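PDB 5L0L: LPG0439 HIT-related domain-containing protein from Legionella pneumophila subsp. pneumophila, which is of unknown function but carries a HIT-related domain, so its membrane-associated parent protein may bind or hydrolyse nucleotide-like substrates as HIT relatives do. Local coordinates for residues Tyr49-Arg54 and Ala184-Lys189; Ala83-Gln88 and Leu207-His212. All coordinates share one frame; numbering follows the deposited sequence.

After strands 25-31 and 35-41 of the six-stranded antiparallel sheet, the chain reaches 49-54, which leads into central strand 51-58, and then 83-88 on the long helix 73-92. Contact 1 closes the first loop, 129 residues after 49-54, when helix 176-194 returns; contact 2 closes the second, 118 residues after 83-88, when strand 207-211 joins the sheet at its edge. Because the segments alternate along the chain, the two closures cross. Contact 1 ties helix 176-194 to the middle of the sheet, contact 2 ties the last strand to the first helix. They also meet directly: Ile-53 packs on Ala-83 and Met-86, and Lys-187 probably hydrogen-bonds to His-212.

Contact 1: Tyr49-Arg54 and Ala184-Lys189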
loop_
_atom_site.group_PDB
_atom_site.type_symbol
_atom_site.label_atom_id
_atom_site.label_comp_id
_atom_site.label_asym_id
_atom_site.label_seq_id
_atom_site.Cartn_x
_atom_site.Cartn_y
_atom_site.Cartn_z
ATOM N N TYR A 49 -10.657 6.647 -10.001
ATOM C CA TYR A 49 -10.604 5.438 -10.821
ATOM C C TYR A 49 -10.093 4.242 -10.001
ATOM O O TYR A 49 -9.218 3.515 -10.447
ATOM C CB TYR A 49 -9.731 5.663 -12.084
ATOM C CG TYR A 49 -9.977 6.917 -12.906
ATOM C CD1 TYR A 49 -11.242 7.519 -12.994
ATOM C CD2 TYR A 49 -8.946 7.501 -13.606
ATOM C CE1 TYR A 49 -11.437 8.659 -13.755
ATOM C CE2 TYR A 49 -9.139 8.611 -14.417
ATOM C CZ TYR A 49 -10.373 9.199 -14.485
ATOM O OH TYR A 49 -10.556 10.317 -15.226
ATOM N N ARG A 50 -10.623 4.066 -8.779
ATOM C CA ARG A 50 -10.158 2.999 -7.892
ATOM C C ARG A 50 -10.171 1.636 -8.573
ATOM O O ARG A 50 -11.189 1.274 -9.217
ATOM C CB ARG A 50 -11.048 2.895 -6.661
ATOM C CG ARG A 50 -10.746 3.834 -5.542
ATOM C CD ARG A 50 -11.821 3.705 -4.457
ATOM N NE ARG A 50 -11.657 2.493 -3.671
ATOM C CZ ARG A 50 -12.239 2.275 -2.478
ATOM N NH1 ARG A 50 -13.117 3.136 -1.966
ATOM N NH2 ARG A 50 -11.950 1.160 -1.811
ATOM N N ILE A 51 -9.089 0.878 -8.389
ATOM C CA ILE A 51 -9.059 -0.545 -8.716
ATOM C C ILE A 51 -8.862 -1.383 -7.456
ATOM O O ILE A 51 -8.417 -0.883 -6.419
ATOM C CB ILE A 51 -7.967 -0.903 -9.739
ATOM C CG1 ILE A 51 -6.586 -0.559 -9.196
ATOM C CG2 ILE A 51 -8.281 -0.252 -11.087
ATOM C CD1 ILE A 51 -5.439 -1.101 -10.018
ATOM N N ILE A 52 -9.240 -2.647 -7.557
ATOM C CA ILE A 52 -8.921 -3.664 -6.539
ATOM C C ILE A 52 -8.029 -4.696 -7.224
ATOM O O ILE A 52 -8.339 -5.175 -8.321
ATOM C CB ILE A 52 -10.178 -4.355 -6.024
ATOM C CG1 ILE A 52 -11.173 -3.330 -5.455
ATOM C CG2 ILE A 52 -9.829 -5.414 -4.961
ATOM C CD1 ILE A 52 -12.574 -3.886 -5.253
ATOM N N ILE A 53 -6.914 -5.013 -6.585
ATOM C CA ILE A 53 -6.014 -6.048 -7.028
ATOM C C ILE A 53 -6.168 -7.139 -5.992
ATOM O O ILE A 53 -5.968 -6.877 -4.788
ATOM C CB ILE A 53 -4.559 -5.557 -7.053
ATOM C CG1 ILE A 53 -4.445 -4.338 -7.972
ATOM C CG2 ILE A 53 -3.621 -6.710 -7.470
ATOM C CD1 ILE A 53 -3.047 -3.757 -8.064
ATOM N N ARG A 54 -6.569 -8.332 -6.453
ATOM C CA ARG A 54 -6.958 -9.410 -5.572
ATOM C C ARG A 54 -6.280 -10.730 -5.936
ATOM O O ARG A 54 -6.175 -11.092 -7.108
ATOM C CB ARG A 54 -8.487 -9.552 -5.565
ATOM C CG ARG A 54 -9.034 -10.778 -4.835
ATOM C CD ARG A 54 -9.191 -11.928 -5.784
ATOM N NE ARG A 54 -9.855 -13.099 -5.181
ATOM C CZ ARG A 54 -11.169 -13.362 -5.230
ATOM N NH1 ARG A 54 -12.041 -12.554 -5.839
ATOM N NH2 ARG A 54 -11.609 -14.466 -4.661
ATOM N N ALA A 184 -12.268 0.486 -20.691
ATOM C CA ALA A 184 -11.598 0.404 -21.994
ATOM C C ALA A 184 -10.226 1.075 -21.946
ATOM O O ALA A 184 -9.257 0.534 -22.501
ATOM C CB ALA A 184 -12.487 1.034 -23.076
HETATM N N MSE A 185 -10.114 2.236 -21.289
HETATM C CA MSE A 185 -8.826 2.936 -21.247
HETATM C C MSE A 185 -7.829 2.241 -20.353
HETATM O O MSE A 185 -6.644 2.193 -20.685
HETATM C CB MSE A 185 -9.009 4.404 -20.873
HETATM C CG MSE A 185 -7.766 5.250 -21.072
HETATM SE SE MSE A 185 -7.125 5.256 -22.938
HETATM C CE MSE A 185 -8.311 6.493 -23.720
ATOM N N PHE A 186 -8.280 1.706 -19.206
ATOM C CA PHE A 186 -7.366 0.923 -18.355
ATOM C C PHE A 186 -6.813 -0.282 -19.122
ATOM O O PHE A 186 -5.608 -0.542 -19.079
ATOM C CB PHE A 186 -8.013 0.488 -17.052
ATOM C CG PHE A 186 -7.786 1.461 -15.916
ATOM C CD1 PHE A 186 -8.426 2.684 -15.905
ATOM C CD2 PHE A 186 -6.925 1.159 -14.870
ATOM C CE1 PHE A 186 -8.219 3.603 -14.876
ATOM C CE2 PHE A 186 -6.726 2.069 -13.822
ATOM C CZ PHE A 186 -7.379 3.287 -13.825
ATOM N N LYS A 187 -7.689 -0.985 -19.843
ATOM C CA LYS A 187 -7.239 -2.139 -20.645
ATOM C C LYS A 187 -6.209 -1.740 -21.707
ATOM O O LYS A 187 -5.174 -2.376 -21.841
ATOM C CB LYS A 187 -8.420 -2.839 -21.311
ATOM C CG LYS A 187 -9.303 -3.598 -20.359
ATOM C CD LYS A 187 -10.516 -4.145 -21.060
ATOM C CE LYS A 187 -11.488 -4.814 -20.098
ATOM N NZ LYS A 187 -12.712 -5.295 -20.792
ATOM N N LEU A 188 -6.488 -0.666 -22.427
ATOM C CA LEU A 188 -5.588 -0.194 -23.457
ATOM C C LEU A 188 -4.241 0.246 -22.896
ATOM O O LEU A 188 -3.192 -0.142 -23.427
ATOM C CB LEU A 188 -6.224 0.913 -24.296
ATOM C CG LEU A 188 -5.338 1.453 -25.427
ATOM C CD1 LEU A 188 -4.942 0.349 -26.387
ATOM C CD2 LEU A 188 -6.055 2.579 -26.163
ATOM N N LYS A 189 -4.254 1.044 -21.823
ATOM C CA LYS A 189 -3.001 1.521 -21.261
ATOM C C LYS A 189 -2.178 0.342 -20.714
ATOM O O LYS A 189 -0.967 0.317 -20.864
ATOM C CB LYS A 189 -3.224 2.590 -20.180
ATOM C CG LYS A 189 -3.785 3.914 -20.693
ATOM C CD LYS A 189 -2.931 4.543 -21.752
ATOM C CE LYS A 189 -3.353 5.952 -22.165
ATOM N NZ LYS A 189 -2.596 6.221 -23.428
#
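Helix-on-sheet packing in the HIT-related domain is carried here by Phe-186, whose ring comes from helix 176-194 against Tyr-49, just before strand 51-58, and Ile-51, its first residue. The far end of the ring makes the contact. Phe-186 CZ lies 3.8 Å from Tyr-49 CB, and CE1 is equally close to that methylene; on the other side of the tip, the second meta carbon, CE2, touches Ile-51 CG2 at 3.9 Å. Both neighbours meet the ring obliquely, as apolar packing and not a ring stack.

Two residues so close in the chain can share one aromatic partner because both CB atoms point to the helix, Tyr-49 doing so from a left-handed turn (phi/psi 49°/46°) leading into the strand. Tyr-49 then turns away beyond its CB, leaving the methylene to Phe-186 while its hydroxyl hydrogen-bonds with Val-145 O and Ile-142 N. In Ile-51, CG1 sits between the backbone N and the carbonyl carbon (chi1 61°); the same rotation leaves CG2 anti to the carbonyl carbon, beside the backbone N, and this methyl meets the ring. A branched aliphatic residue suits a buried strand position, and a flat phenyl group can reach across from the helix, where the nearest CA atoms, those of Tyr-49 and Phe-186, are still 9.4 Å apart.

Tyr-90 of helix 73-92 completes the surroundings: it packs edge-to-face with Phe-186, and its hydroxyl hydrogen-bonds to Tyr-49 O. Val-89 of that helix also touches Phe-186, while Val-39 and Leu-41 of strand 35-41 and Met-131 of strand 128-134 border Ile-51.

Contact 2: Ala83-Gln88 and Leu207-His212; sequences ASLMTQ and LKVTIH
Thr-87 OG1 is gripped twice within helix 73-92, the helix whose Leu-85 packs against Leu-207 and Val-209 on the edge strand of the antiparallel sheet. The hydroxyl donates to Ser-84 O, one turn back, over 2.6 Å, approaching with a C=O...donor angle of 137° and tilted somewhat from the carbonyl plane. It also accepts the amide of the next residue: Gln-88 NE2 donates to Thr-87 OG1 at 2.9 Å, fairly straight at 156°, with the acceptor close to the plane of the amide. A hydroxyl suits this buried position because it can satisfy a backbone carbonyl and receive a side-chain donor at once.

Another side of the helix does the packing across the contact. Leu-85 has CG extended opposite its backbone N (chi1 169°), and one of its methyls, CD2, reaches both strand residues. With Val-209 the meeting is tip to tip, CD2 to CG2; with Leu-207 the two side chains slide past each other in opposite directions. Strand alternation turns Leu-207 and Val-209 to the helix and Lys-208 away; apolar chains suit the covered face, beta-branched valine the extended backbone, and lysine the exposed side.

Strand 207-211 is bound to 25-31, whose Ile-29 also reaches Leu-85, as does Tyr-193 of helix 176-194. Ser-84 and Thr-87, for their part, pack on Asn-80 and Gln-76 of the second subunit, so the helix joins this sheet to the dimer interface. Leu-85 CD2 lies 3.9 Å from Val-209 CG2, and Leu-207 CD1 lies alongside Leu-85, 4.0 Å from both its CB and its CD2.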
loop_
_atom_site.group_PDB
_atom_site.type_symbol
_atom_site.label_atom_id
_atom_site.label_comp_id
_atom_site.label_asym_id
_atom_site.label_seq_id
_atom_site.Cartn_x
_atom_site.Cartn_y
_atom_site.Cartn_z
ATOM N N ALA A 83 0.766 -4.876 -8.083
ATOM C CA ALA A 83 0.633 -3.461 -7.736
ATOM C C ALA A 83 1.695 -2.586 -8.422
ATOM O O ALA A 83 1.364 -1.556 -9.012
ATOM C CB ALA A 83 0.601 -3.257 -6.216
ATOM N N SER A 84 2.959 -3.003 -8.390
ATOM C CA SER A 84 4.033 -2.243 -9.048
ATOM C C SER A 84 3.747 -2.036 -10.533
ATOM O O SER A 84 3.927 -0.923 -11.054
ATOM C CB SER A 84 5.373 -2.953 -8.868
ATOM O OG SER A 84 5.699 -3.028 -7.486
ATOM N N LEU A 85 3.277 -3.088 -11.198
ATOM C CA LEU A 85 2.863 -3.010 -12.617
ATOM C C LEU A 85 1.738 -1.972 -12.798
ATOM O O LEU A 85 1.838 -1.066 -13.613
ATOM C CB LEU A 85 2.386 -4.385 -13.116
ATOM C CG LEU A 85 1.676 -4.423 -14.475
ATOM C CD1 LEU A 85 2.575 -3.869 -15.541
ATOM C CD2 LEU A 85 1.221 -5.840 -14.833
HETATM N N MSE A 86 0.676 -2.108 -12.002
HETATM C CA MSE A 86 -0.482 -1.230 -12.162
HETATM C C MSE A 86 -0.185 0.213 -11.873
HETATM O O MSE A 86 -0.849 1.084 -12.434
HETATM C CB MSE A 86 -1.709 -1.687 -11.371
HETATM C CG MSE A 86 -2.250 -3.040 -11.790
HETATM SE SE MSE A 86 -2.680 -3.151 -13.713
HETATM C CE MSE A 86 -3.895 -1.637 -13.818
ATOM N N THR A 87 0.789 0.517 -10.999
ATOM C CA THR A 87 1.155 1.923 -10.802
ATOM C C THR A 87 1.496 2.666 -12.116
ATOM O O THR A 87 1.230 3.867 -12.239
ATOM C CB THR A 87 2.340 2.144 -9.844
ATOM O OG1 THR A 87 3.540 1.594 -10.413
ATOM C CG2 THR A 87 2.056 1.546 -8.438
ATOM N N GLN A 88 2.042 1.933 -13.095
ATOM C CA GLN A 88 2.434 2.542 -14.359
ATOM C C GLN A 88 1.248 2.965 -15.221
ATOM O O GLN A 88 1.375 3.911 -16.007
ATOM C CB GLN A 88 3.409 1.632 -15.114
ATOM C CG GLN A 88 4.668 1.309 -14.275
ATOM C CD GLN A 88 5.366 2.547 -13.753
ATOM O OE1 GLN A 88 5.953 3.320 -14.531
ATOM N NE2 GLN A 88 5.269 2.787 -12.440
ATOM N N LEU A 207 5.741 -11.756 -14.977
ATOM C CA LEU A 207 4.310 -11.415 -15.007
ATOM C C LEU A 207 3.718 -11.705 -16.377
ATOM O O LEU A 207 4.244 -11.216 -17.366
ATOM C CB LEU A 207 4.107 -9.931 -14.710
ATOM C CG LEU A 207 4.584 -9.408 -13.361
ATOM C CD1 LEU A 207 4.113 -7.992 -13.105
ATOM C CD2 LEU A 207 4.049 -10.317 -12.281
ATOM N N LYS A 208 2.643 -12.480 -16.416
ATOM C CA LYS A 208 1.855 -12.691 -17.634
ATOM C C LYS A 208 0.473 -12.075 -17.440
ATOM O O LYS A 208 -0.254 -12.423 -16.504
ATOM C CB LYS A 208 1.749 -14.172 -17.958
ATOM C CG LYS A 208 3.080 -14.692 -18.511
ATOM C CD LYS A 208 3.192 -16.215 -18.556
ATOM C CE LYS A 208 4.574 -16.624 -19.066
ATOM N NZ LYS A 208 4.979 -17.994 -18.626
ATOM N N VAL A 209 0.130 -11.178 -18.348
ATOM C CA VAL A 209 -1.087 -10.399 -18.278
ATOM C C VAL A 209 -2.052 -10.890 -19.359
ATOM O O VAL A 209 -1.659 -10.985 -20.522
ATOM C CB VAL A 209 -0.756 -8.921 -18.555
ATOM C CG1 VAL A 209 -2.018 -8.078 -18.556
ATOM C CG2 VAL A 209 0.270 -8.400 -17.567
ATOM N N THR A 210 -3.288 -11.207 -18.972
ATOM C CA THR A 210 -4.369 -11.489 -19.902
ATOM C C THR A 210 -5.520 -10.478 -19.676
ATOM O O THR A 210 -6.219 -10.533 -18.650
ATOM C CB THR A 210 -4.907 -12.924 -19.713
ATOM O OG1 THR A 210 -3.825 -13.847 -19.850
ATOM C CG2 THR A 210 -5.967 -13.268 -20.765
ATOM N N ILE A 211 -5.737 -9.603 -20.654
ATOM C CA ILE A 211 -6.817 -8.615 -20.603
ATOM C C ILE A 211 -8.144 -9.357 -20.661
ATOM O O ILE A 211 -8.284 -10.294 -21.437
ATOM C CB ILE A 211 -6.771 -7.645 -21.792
ATOM C CG1 ILE A 211 -5.473 -6.840 -21.816
ATOM C CG2 ILE A 211 -8.003 -6.728 -21.806
ATOM C CD1 ILE A 211 -5.217 -5.940 -20.641
ATOM N N HIS A 212 -9.106 -8.957 -19.844
ATOM C CA HIS A 212 -10.434 -9.560 -19.834
ATOM C C HIS A 212 -11.271 -9.060 -21.020
ATOM O O HIS A 212 -11.520 -7.880 -21.121
ATOM C CB HIS A 212 -11.168 -9.203 -18.544
ATOM C CG HIS A 212 -12.555 -9.764 -18.456
ATOM N ND1 HIS A 212 -12.807 -11.040 -18.009
ATOM C CD2 HIS A 212 -13.764 -9.223 -18.733
ATOM C CE1 HIS A 212 -14.110 -11.263 -18.007
ATOM N NE2 HIS A 212 -14.713 -10.178 -18.457
#